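Long-range contacts in D-alanyl transferase DltD (Enterococcus faecalis, PDB 6O93), which probably transfers D-alanine onto lipoteichoic acid at the cell membrane of this Gram-positive bacterium: residues L7-S17 against V29-Y40; Q79-H88 against E272-L283. All blocks are in the same frame, centred on the assembly; numbering follows the deposited sequence.

Interaction 1 (L7-S17 against V29-Y40); sequences LTSEKTLKEAS and VIKNKAVASGKY
L13 and I30 carry the apolar middle of this contact, their side chains sliding past each other in opposite directions. CD2 of L13 comes within 4.1 Å of CG2 of I30, and the same methyl lies near CB of A34. With CG1 of I30 beside the backbone N (chi1 -69°), CG2 is left anti to it and touches CB of A16. Small alanines at 16 and 34 let the branched residues settle where helices 10-17 and 29-36 cross nearly perpendicularly, at -100°, with axes 10.0 Å apart. Ahead of the first helix, CB of L7 touches both CG1 of V29 and CG1 of I30, while T8 CG2 lies 3.7 Å from K33 CG: lysine lends its aliphatic stem and leaves its amino group at the surface.

The Y40 ring extends the apolar surface along helix 10-17 from L13 to S17. Its CE2 is 3.9 Å from L13 CB, and its CE1 is 3.7 Å from S17 CB. A tyrosine suits this partly exposed border, because its hydroxyl can meet water: one water, in the ring plane, lies 2.6 Å from Y40 OH and donates to E10 O, bridging the segments.

Local polar bonds tie up serines: S17 OG donates to K14 O at 2.8 Å, and S37 OG, bonded to A34 O, accepts from K39 N in an ST turn.

Helix 29-36 belongs to the helical layers round a five-stranded parallel sheet, consistent with an SGNH-hydrolase fold. F71 of strand 69-73 touches A16, S17 and A34; helix 175-195 borders L7 and V29, and helix 80-90 K31 and V35.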
loop_
_atom_site.group_PDB
_atom_site.type_symbol
_atom_site.label_atom_id
_atom_site.label_comp_id
_atom_site.label_asym_id
_atom_site.label_seq_id
_atom_site.Cartn_x
_atom_site.Cartn_y
_atom_site.Cartn_z
ATOM N N LEU A 7 -22.480 10.088 -0.536
ATOM C CA LEU A 7 -21.153 9.496 -0.409
ATOM C C LEU A 7 -20.341 9.591 -1.692
ATOM O O LEU A 7 -19.110 9.501 -1.634
ATOM C CB LEU A 7 -21.263 8.027 0.010
ATOM C CG LEU A 7 -21.545 7.763 1.491
ATOM C CD1 LEU A 7 -22.951 8.203 1.873
ATOM C CD2 LEU A 7 -21.335 6.296 1.811
ATOM N N THR A 8 -20.991 9.765 -2.841
ATOM C CA THR A 8 -20.302 9.821 -4.123
ATOM C C THR A 8 -20.190 11.235 -4.671
ATOM O O THR A 8 -19.822 11.407 -5.838
ATOM C CB THR A 8 -21.010 8.925 -5.143
ATOM O OG1 THR A 8 -22.385 9.313 -5.260
ATOM C CG2 THR A 8 -20.925 7.463 -4.719
ATOM N N SER A 9 -20.498 12.250 -3.867
ATOM C CA SER A 9 -20.369 13.623 -4.328
ATOM C C SER A 9 -18.909 13.942 -4.633
ATOM O O SER A 9 -17.984 13.301 -4.128
ATOM C CB SER A 9 -20.903 14.601 -3.282
ATOM O OG SER A 9 -20.013 14.715 -2.184
ATOM N N GLU A 10 -18.714 14.953 -5.481
ATOM C CA GLU A 10 -17.365 15.373 -5.842
ATOM C C GLU A 10 -16.567 15.774 -4.607
ATOM O O GLU A 10 -15.395 15.407 -4.469
ATOM C CB GLU A 10 -17.438 16.528 -6.842
ATOM C CG GLU A 10 -16.092 17.084 -7.280
ATOM C CD GLU A 10 -16.234 18.235 -8.264
ATOM O OE1 GLU A 10 -17.367 18.488 -8.726
ATOM O OE2 GLU A 10 -15.213 18.888 -8.570
ATOM N N LYS A 11 -17.188 16.525 -3.695
ATOM C CA LYS A 11 -16.489 16.962 -2.492
ATOM C C LYS A 11 -16.142 15.782 -1.588
ATOM O O LYS A 11 -15.062 15.751 -0.986
ATOM C CB LYS A 11 -17.343 17.994 -1.749
ATOM C CG LYS A 11 -16.922 18.275 -0.311
ATOM C CD LYS A 11 -15.497 18.803 -0.204
ATOM C CE LYS A 11 -15.381 20.231 -0.707
ATOM N NZ LYS A 11 -14.134 20.880 -0.214
ATOM N N THR A 12 -17.040 14.799 -1.478
ATOM C CA THR A 12 -16.768 13.644 -0.625
ATOM C C THR A 12 -15.556 12.866 -1.126
ATOM O O THR A 12 -14.665 12.509 -0.345
ATOM C CB THR A 12 -17.996 12.735 -0.553
ATOM O OG1 THR A 12 -19.061 13.411 0.126
ATOM C CG2 THR A 12 -17.667 11.447 0.196
ATOM N N LEU A 13 -15.503 12.591 -2.432
ATOM C CA LEU A 13 -14.360 11.871 -2.985
ATOM C C LEU A 13 -13.069 12.655 -2.783
ATOM O O LEU A 13 -12.032 12.079 -2.431
ATOM C CB LEU A 13 -14.586 11.584 -4.470
ATOM C CG LEU A 13 -15.854 10.801 -4.830
ATOM C CD1 LEU A 13 -15.919 10.544 -6.327
ATOM C CD2 LEU A 13 -15.933 9.490 -4.062
ATOM N N LYS A 14 -13.112 13.973 -2.993
ATOM C CA LYS A 14 -11.922 14.792 -2.784
ATOM C C LYS A 14 -11.468 14.742 -1.331
ATOM O O LYS A 14 -10.272 14.592 -1.049
ATOM C CB LYS A 14 -12.197 16.234 -3.209
ATOM C CG LYS A 14 -11.038 17.184 -2.949
ATOM C CD LYS A 14 -11.306 18.565 -3.520
ATOM C CE LYS A 14 -10.106 19.477 -3.331
ATOM N NZ LYS A 14 -10.298 20.800 -3.981
ATOM N N GLU A 15 -12.409 14.865 -0.391
ATOM C CA GLU A 15 -12.055 14.856 1.023
ATOM C C GLU A 15 -11.511 13.500 1.452
ATOM O O GLU A 15 -10.572 13.427 2.253
ATOM C CB GLU A 15 -13.273 15.233 1.866
ATOM C CG GLU A 15 -13.708 16.675 1.686
ATOM C CD GLU A 15 -12.775 17.648 2.369
ATOM O OE1 GLU A 15 -12.341 17.356 3.504
ATOM O OE2 GLU A 15 -12.469 18.703 1.774
ATOM N N ALA A 16 -12.087 12.416 0.932
ATOM C CA ALA A 16 -11.658 11.075 1.314
ATOM C C ALA A 16 -10.330 10.673 0.682
ATOM O O ALA A 16 -9.655 9.781 1.210
ATOM C CB ALA A 16 -12.730 10.056 0.929
ATOM N N SER A 17 -9.937 11.312 -0.423
ATOM C CA SER A 17 -8.754 10.874 -1.154
ATOM C C SER A 17 -7.490 10.980 -0.309
ATOM O O SER A 17 -6.548 10.206 -0.512
ATOM C CB SER A 17 -8.599 11.690 -2.440
ATOM O OG SER A 17 -8.265 13.036 -2.158
ATOM N N VAL A 29 -18.250 1.721 -1.477
ATOM C CA VAL A 29 -18.934 2.814 -2.171
ATOM C C VAL A 29 -17.948 3.914 -2.551
ATOM O O VAL A 29 -17.810 4.275 -3.725
ATOM C CB VAL A 29 -20.079 3.370 -1.308
ATOM C CG1 VAL A 29 -20.699 4.589 -1.972
ATOM C CG2 VAL A 29 -21.133 2.300 -1.069
ATOM N N ILE A 30 -17.249 4.466 -1.559
ATOM C CA ILE A 30 -16.471 5.680 -1.792
ATOM C C ILE A 30 -15.230 5.377 -2.625
ATOM O O ILE A 30 -14.976 6.029 -3.645
ATOM C CB ILE A 30 -16.110 6.350 -0.456
ATOM C CG1 ILE A 30 -17.372 6.928 0.191
ATOM C CG2 ILE A 30 -15.067 7.441 -0.676
ATOM C CD1 ILE A 30 -17.180 7.404 1.617
ATOM N N LYS A 31 -14.434 4.388 -2.209
ATOM C CA LYS A 31 -13.178 4.136 -2.908
ATOM C C LYS A 31 -13.423 3.644 -4.330
ATOM O O LYS A 31 -12.701 4.029 -5.257
ATOM C CB LYS A 31 -12.321 3.137 -2.123
ATOM C CG LYS A 31 -12.620 1.672 -2.396
ATOM C CD LYS A 31 -11.855 0.775 -1.434
ATOM C CE LYS A 31 -11.899 -0.683 -1.869
ATOM N NZ LYS A 31 -13.287 -1.187 -2.018
ATOM N N ASN A 32 -14.441 2.800 -4.527
ATOM C CA ASN A 32 -14.720 2.290 -5.867
ATOM C C ASN A 32 -15.186 3.403 -6.794
ATOM O O ASN A 32 -14.783 3.455 -7.962
ATOM C CB ASN A 32 -15.768 1.178 -5.802
ATOM C CG ASN A 32 -15.265 -0.055 -5.079
ATOM O OD1 ASN A 32 -14.135 -0.086 -4.580
ATOM N ND2 ASN A 32 -16.103 -1.082 -5.017
ATOM N N LYS A 33 -16.039 4.300 -6.296
ATOM C CA LYS A 33 -16.500 5.413 -7.119
ATOM C C LYS A 33 -15.340 6.317 -7.515
ATOM O O LYS A 33 -15.255 6.763 -8.664
ATOM C CB LYS A 33 -17.571 6.206 -6.369
ATOM C CG LYS A 33 -18.224 7.316 -7.186
ATOM C CD LYS A 33 -19.021 6.756 -8.357
ATOM C CE LYS A 33 -19.789 7.849 -9.086
ATOM N NZ LYS A 33 -20.557 7.310 -10.244
ATOM N N ALA A 34 -14.428 6.586 -6.580
ATOM C CA ALA A 34 -13.292 7.456 -6.873
ATOM C C ALA A 34 -12.416 6.864 -7.971
ATOM O O ALA A 34 -12.007 7.568 -8.904
ATOM C CB ALA A 34 -12.476 7.691 -5.602
ATOM N N VAL A 35 -12.113 5.569 -7.874
ATOM C CA VAL A 35 -11.251 4.931 -8.865
ATOM C C VAL A 35 -11.984 4.773 -10.192
ATOM O O VAL A 35 -11.390 4.936 -11.266
ATOM C CB VAL A 35 -10.741 3.579 -8.331
ATOM C CG1 VAL A 35 -9.956 2.838 -9.401
ATOM C CG2 VAL A 35 -9.883 3.792 -7.095
ATOM N N ALA A 36 -13.283 4.464 -10.146
ATOM C CA ALA A 36 -14.048 4.299 -11.377
ATOM C C ALA A 36 -14.136 5.599 -12.166
ATOM O O ALA A 36 -14.307 5.569 -13.391
ATOM C CB ALA A 36 -15.453 3.783 -11.060
ATOM N N SER A 37 -14.020 6.745 -11.489
ATOM C CA SER A 37 -14.122 8.029 -12.174
ATOM C C SER A 37 -12.941 8.288 -13.098
ATOM O O SER A 37 -13.055 9.117 -14.006
ATOM C CB SER A 37 -14.228 9.168 -11.157
ATOM O OG SER A 37 -12.982 9.404 -10.523
ATOM N N GLY A 38 -11.815 7.607 -12.889
ATOM C CA GLY A 38 -10.622 7.839 -13.674
ATOM C C GLY A 38 -9.807 9.040 -13.249
ATOM O O GLY A 38 -8.685 9.213 -13.745
ATOM N N LYS A 39 -10.325 9.871 -12.346
ATOM C CA LYS A 39 -9.611 11.051 -11.884
ATOM C C LYS A 39 -8.724 10.779 -10.679
ATOM O O LYS A 39 -7.792 11.550 -10.427
ATOM C CB LYS A 39 -10.606 12.162 -11.530
ATOM C CG LYS A 39 -11.431 12.651 -12.710
ATOM C CD LYS A 39 -12.395 13.753 -12.297
ATOM C CE LYS A 39 -13.122 14.336 -13.499
ATOM N NZ LYS A 39 -14.080 15.407 -13.104
ATOM N N TYR A 40 -8.986 9.708 -9.933
ATOM C CA TYR A 40 -8.241 9.388 -8.723
ATOM C C TYR A 40 -7.389 8.150 -8.968
ATOM O O TYR A 40 -7.915 7.083 -9.308
ATOM C CB TYR A 40 -9.191 9.182 -7.541
ATOM C CG TYR A 40 -9.833 10.470 -7.075
ATOM C CD1 TYR A 40 -9.154 11.340 -6.234
ATOM C CD2 TYR A 40 -11.111 10.826 -7.491
ATOM C CE1 TYR A 40 -9.728 12.524 -5.813
ATOM C CE2 TYR A 40 -11.696 12.011 -7.073
ATOM C CZ TYR A 40 -10.998 12.857 -6.234
ATOM O OH TYR A 40 -11.567 14.039 -5.815
HETATM O O HOH W 1 -13.928 14.843 -6.460
#

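Interaction 2 (Q79-H88 against E272-L283); sequences QSLTQAMVIH and EYGDFQAALEQL
H88 and Q282 form the clearest polar link, ND1 donating to OE1 at 2.9 Å. The oxygen lies in the imidazole plane, yet the donor stands 40° out of the amide's carbonyl plane, and the N-H...O angle is 150°. The Q282 chain bends at chi2, which brings its amide to the edge of the H88 ring. At the other end, E272 OE2 accepts from both S80 N and S80 OG, although its modelled position is uncertain; if the model holds, the carboxylate would take the first N-H of helix 80-90. A water joins L81 N, E272 OE1 and D275 OD2; R147 and Y143 hold the other oxygen of D275.

Between these ends the helices run almost parallel, 14° apart, with axes only 7.7 Å from each other. Alanines permit so close a pair: the CA atoms of A84 and A279 are 4.1 Å apart, and A84 CB lies 4.0 Å from A278 CB. Further along, I87 CD1 meets L283 CD2 at 3.8 Å, the side chains crossing at about a right angle.

Both helices belong to the layers flanking the parallel sheet: strand 289-294 packs against F276 and L283, helix 309-324 against F276, and helix 115-121 against L81.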
loop_
_atom_site.group_PDB
_atom_site.type_symbol
_atom_site.label_atom_id
_atom_site.label_comp_id
_atom_site.label_asym_id
_atom_site.label_seq_id
_atom_site.Cartn_x
_atom_site.Cartn_y
_atom_site.Cartn_z
ATOM N N GLN A 79 -0.747 -4.666 4.581
ATOM C CA GLN A 79 0.240 -5.264 3.699
ATOM C C GLN A 79 -0.460 -5.889 2.484
ATOM O O GLN A 79 -1.628 -5.583 2.198
ATOM C CB GLN A 79 1.086 -6.265 4.497
ATOM C CG GLN A 79 1.780 -5.635 5.702
ATOM C CD GLN A 79 2.873 -6.509 6.296
ATOM O OE1 GLN A 79 3.185 -7.583 5.778
ATOM N NE2 GLN A 79 3.461 -6.049 7.394
ATOM N N SER A 80 0.257 -6.762 1.770
ATOM C CA SER A 80 -0.186 -7.170 0.439
ATOM C C SER A 80 -1.499 -7.942 0.488
ATOM O O SER A 80 -2.353 -7.775 -0.390
ATOM C CB SER A 80 0.895 -8.006 -0.241
ATOM O OG SER A 80 2.016 -7.208 -0.575
ATOM N N LEU A 81 -1.676 -8.798 1.494
ATOM C CA LEU A 81 -2.885 -9.614 1.554
ATOM C C LEU A 81 -4.122 -8.739 1.713
ATOM O O LEU A 81 -5.123 -8.921 1.011
ATOM C CB LEU A 81 -2.780 -10.623 2.697
ATOM C CG LEU A 81 -3.858 -11.710 2.736
ATOM C CD1 LEU A 81 -3.826 -12.556 1.471
ATOM C CD2 LEU A 81 -3.676 -12.581 3.959
ATOM N N THR A 82 -4.067 -7.774 2.634
ATOM C CA THR A 82 -5.150 -6.807 2.769
ATOM C C THR A 82 -5.393 -6.075 1.456
ATOM O O THR A 82 -6.538 -5.924 1.015
ATOM C CB THR A 82 -4.822 -5.806 3.880
ATOM O OG1 THR A 82 -4.787 -6.477 5.144
ATOM C CG2 THR A 82 -5.860 -4.692 3.924
ATOM N N GLN A 83 -4.317 -5.609 0.817
ATOM C CA GLN A 83 -4.457 -4.820 -0.402
ATOM C C GLN A 83 -4.996 -5.654 -1.556
ATOM O O GLN A 83 -5.741 -5.135 -2.397
ATOM C CB GLN A 83 -3.111 -4.198 -0.777
ATOM C CG GLN A 83 -2.567 -3.212 0.250
ATOM C CD GLN A 83 -3.370 -1.925 0.310
ATOM O OE1 GLN A 83 -4.481 -1.847 -0.212
ATOM N NE2 GLN A 83 -2.805 -0.903 0.944
ATOM N N ALA A 84 -4.636 -6.937 -1.618
ATOM C CA ALA A 84 -5.159 -7.794 -2.677
ATOM C C ALA A 84 -6.683 -7.836 -2.644
ATOM O O ALA A 84 -7.336 -7.844 -3.695
ATOM C CB ALA A 84 -4.577 -9.203 -2.548
ATOM N N MET A 85 -7.269 -7.849 -1.447
ATOM C CA MET A 85 -8.723 -7.848 -1.336
ATOM C C MET A 85 -9.303 -6.468 -1.617
ATOM O O MET A 85 -10.406 -6.364 -2.168
ATOM C CB MET A 85 -9.141 -8.332 0.055
ATOM C CG MET A 85 -10.634 -8.601 0.196
ATOM S SD MET A 85 -11.229 -9.921 -0.891
ATOM C CE MET A 85 -10.331 -11.332 -0.241
ATOM N N VAL A 86 -8.581 -5.408 -1.252
ATOM C CA VAL A 86 -8.991 -4.055 -1.622
ATOM C C VAL A 86 -9.067 -3.930 -3.137
ATOM O O VAL A 86 -10.034 -3.392 -3.689
ATOM C CB VAL A 86 -8.022 -3.021 -1.021
ATOM C CG1 VAL A 86 -8.302 -1.629 -1.580
ATOM C CG2 VAL A 86 -8.114 -3.022 0.496
ATOM N N ILE A 87 -8.041 -4.427 -3.832
ATOM C CA ILE A 87 -8.012 -4.353 -5.290
ATOM C C ILE A 87 -9.151 -5.169 -5.885
ATOM O O ILE A 87 -9.888 -4.699 -6.759
ATOM C CB ILE A 87 -6.647 -4.827 -5.821
ATOM C CG1 ILE A 87 -5.543 -3.868 -5.375
ATOM C CG2 ILE A 87 -6.681 -4.948 -7.338
ATOM C CD1 ILE A 87 -4.144 -4.439 -5.499
ATOM N N HIS A 88 -9.307 -6.412 -5.422
ATOM C CA HIS A 88 -10.361 -7.269 -5.955
ATOM C C HIS A 88 -11.734 -6.635 -5.774
ATOM O O HIS A 88 -12.591 -6.726 -6.661
ATOM C CB HIS A 88 -10.315 -8.641 -5.282
ATOM C CG HIS A 88 -11.367 -9.585 -5.775
ATOM N ND1 HIS A 88 -11.164 -10.434 -6.843
ATOM C CD2 HIS A 88 -12.636 -9.803 -5.358
ATOM C CE1 HIS A 88 -12.260 -11.139 -7.057
ATOM N NE2 HIS A 88 -13.169 -10.775 -6.170
ATOM N N GLU A 272 5.049 -12.865 2.808
ATOM C CA GLU A 272 4.599 -11.652 2.136
ATOM C C GLU A 272 4.891 -11.700 0.642
ATOM O O GLU A 272 4.188 -11.058 -0.146
ATOM C CB GLU A 272 5.261 -10.427 2.774
ATOM C CG GLU A 272 4.824 -9.084 2.190
ATOM C CD GLU A 272 3.392 -8.724 2.537
ATOM O OE1 GLU A 272 2.827 -9.337 3.467
ATOM O OE2 GLU A 272 2.832 -7.821 1.879
ATOM N N TYR A 273 5.922 -12.446 0.230
ATOM C CA TYR A 273 6.178 -12.610 -1.197
ATOM C C TYR A 273 5.015 -13.317 -1.874
ATOM O O TYR A 273 4.657 -12.990 -3.014
ATOM C CB TYR A 273 7.481 -13.380 -1.422
ATOM C CG TYR A 273 8.705 -12.600 -1.010
ATOM C CD1 TYR A 273 9.181 -11.560 -1.796
ATOM C CD2 TYR A 273 9.380 -12.896 0.168
ATOM C CE1 TYR A 273 10.294 -10.836 -1.425
ATOM C CE2 TYR A 273 10.496 -12.178 0.549
ATOM C CZ TYR A 273 10.947 -11.148 -0.253
ATOM O OH TYR A 273 12.054 -10.426 0.118
ATOM N N GLY A 274 4.405 -14.284 -1.185
ATOM C CA GLY A 274 3.197 -14.902 -1.706
ATOM C C GLY A 274 1.998 -13.973 -1.656
ATOM O O GLY A 274 1.214 -13.905 -2.606
ATOM N N ASP A 275 1.834 -13.248 -0.545
ATOM C CA ASP A 275 0.734 -12.295 -0.445
ATOM C C ASP A 275 0.885 -11.186 -1.477
ATOM O O ASP A 275 -0.107 -10.705 -2.039
ATOM C CB ASP A 275 0.670 -11.709 0.964
ATOM C CG ASP A 275 0.377 -12.753 2.017
ATOM O OD1 ASP A 275 0.086 -13.911 1.649
ATOM O OD2 ASP A 275 0.443 -12.416 3.218
ATOM N N PHE A 276 2.126 -10.766 -1.733
ATOM C CA PHE A 276 2.384 -9.790 -2.784
ATOM C C PHE A 276 1.977 -10.336 -4.144
ATOM O O PHE A 276 1.418 -9.610 -4.974
ATOM C CB PHE A 276 3.862 -9.406 -2.767
ATOM C CG PHE A 276 4.242 -8.391 -3.803
ATOM C CD1 PHE A 276 3.541 -7.203 -3.922
ATOM C CD2 PHE A 276 5.318 -8.615 -4.642
ATOM C CE1 PHE A 276 3.897 -6.266 -4.870
ATOM C CE2 PHE A 276 5.680 -7.677 -5.590
ATOM C CZ PHE A 276 4.968 -6.503 -5.703
ATOM N N GLN A 277 2.247 -11.621 -4.389
ATOM C CA GLN A 277 1.806 -12.248 -5.630
ATOM C C GLN A 277 0.292 -12.172 -5.772
ATOM O O GLN A 277 -0.227 -11.991 -6.881
ATOM C CB GLN A 277 2.279 -13.701 -5.674
ATOM C CG GLN A 277 1.888 -14.451 -6.940
ATOM C CD GLN A 277 2.515 -13.853 -8.185
ATOM O OE1 GLN A 277 3.321 -12.927 -8.104
ATOM N NE2 GLN A 277 2.150 -14.385 -9.345
ATOM N N ALA A 278 -0.435 -12.314 -4.662
ATOM C CA ALA A 278 -1.890 -12.223 -4.724
ATOM C C ALA A 278 -2.330 -10.859 -5.239
ATOM O O ALA A 278 -3.249 -10.764 -6.060
ATOM C CB ALA A 278 -2.493 -12.500 -3.347
ATOM N N ALA A 279 -1.680 -9.790 -4.773
ATOM C CA ALA A 279 -2.016 -8.456 -5.255
ATOM C C ALA A 279 -1.647 -8.294 -6.724
ATOM O O ALA A 279 -2.374 -7.642 -7.483
ATOM C CB ALA A 279 -1.310 -7.401 -4.404
ATOM N N LEU A 280 -0.529 -8.887 -7.144
ATOM C CA LEU A 280 -0.111 -8.788 -8.538
ATOM C C LEU A 280 -1.101 -9.483 -9.467
ATOM O O LEU A 280 -1.420 -8.964 -10.544
ATOM C CB LEU A 280 1.287 -9.382 -8.708
ATOM C CG LEU A 280 2.424 -8.643 -8.002
ATOM C CD1 LEU A 280 3.723 -9.425 -8.140
ATOM C CD2 LEU A 280 2.581 -7.233 -8.558
ATOM N N GLU A 281 -1.596 -10.660 -9.072
ATOM C CA GLU A 281 -2.563 -11.362 -9.909
ATOM C C GLU A 281 -3.855 -10.562 -10.045
ATOM O O GLU A 281 -4.441 -10.503 -11.131
ATOM C CB GLU A 281 -2.848 -12.754 -9.339
ATOM C CG GLU A 281 -3.961 -13.495 -10.081
ATOM C CD GLU A 281 -3.964 -14.993 -9.824
ATOM O OE1 GLU A 281 -2.990 -15.510 -9.237
ATOM O OE2 GLU A 281 -4.946 -15.657 -10.214
ATOM N N GLN A 282 -4.311 -9.934 -8.958
ATOM C CA GLN A 282 -5.521 -9.121 -9.032
ATOM C C GLN A 282 -5.327 -7.932 -9.967
ATOM O O GLN A 282 -6.235 -7.578 -10.730
ATOM C CB GLN A 282 -5.924 -8.639 -7.638
ATOM C CG GLN A 282 -6.310 -9.751 -6.677
ATOM C CD GLN A 282 -7.527 -10.533 -7.140
ATOM O OE1 GLN A 282 -8.477 -9.968 -7.681
ATOM N NE2 GLN A 282 -7.499 -11.843 -6.934
ATOM N N LEU A 283 -4.153 -7.299 -9.917
ATOM C CA LEU A 283 -3.886 -6.164 -10.794
ATOM C C LEU A 283 -3.812 -6.600 -12.252
ATOM O O LEU A 283 -4.354 -5.927 -13.135
ATOM C CB LEU A 283 -2.590 -5.474 -10.370
ATOM C CG LEU A 283 -2.648 -4.791 -9.001
ATOM C CD1 LEU A 283 -1.252 -4.591 -8.425
ATOM C CD2 LEU A 283 -3.382 -3.458 -9.107
HETATM O O HOH W 2 0.106 -9.649 3.570
#

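In the fold
Interaction 1 and interaction 2 lie in series along the chain, their centres about 22 Å apart, and helix 80-90 connects them: K31 CE of interaction 1 packs 3.7 Å from V86 CG1 on that helix. Interaction 1 is peripheral, about 18 Å from the chain centre, whereas interaction 2 is buried, about 10 Å from it. Both involve helices packed around the parallel sheet, beside strands 69-73 and 289-294 respectively. Interaction 2 approaches the bound ions: the Q79 side chain is about 5 Å from a phosphate, probably from the crystallisation liquor though such ions often mark pockets, and about 8 Å from the sodium ion, whose site includes S46, E48 and S104.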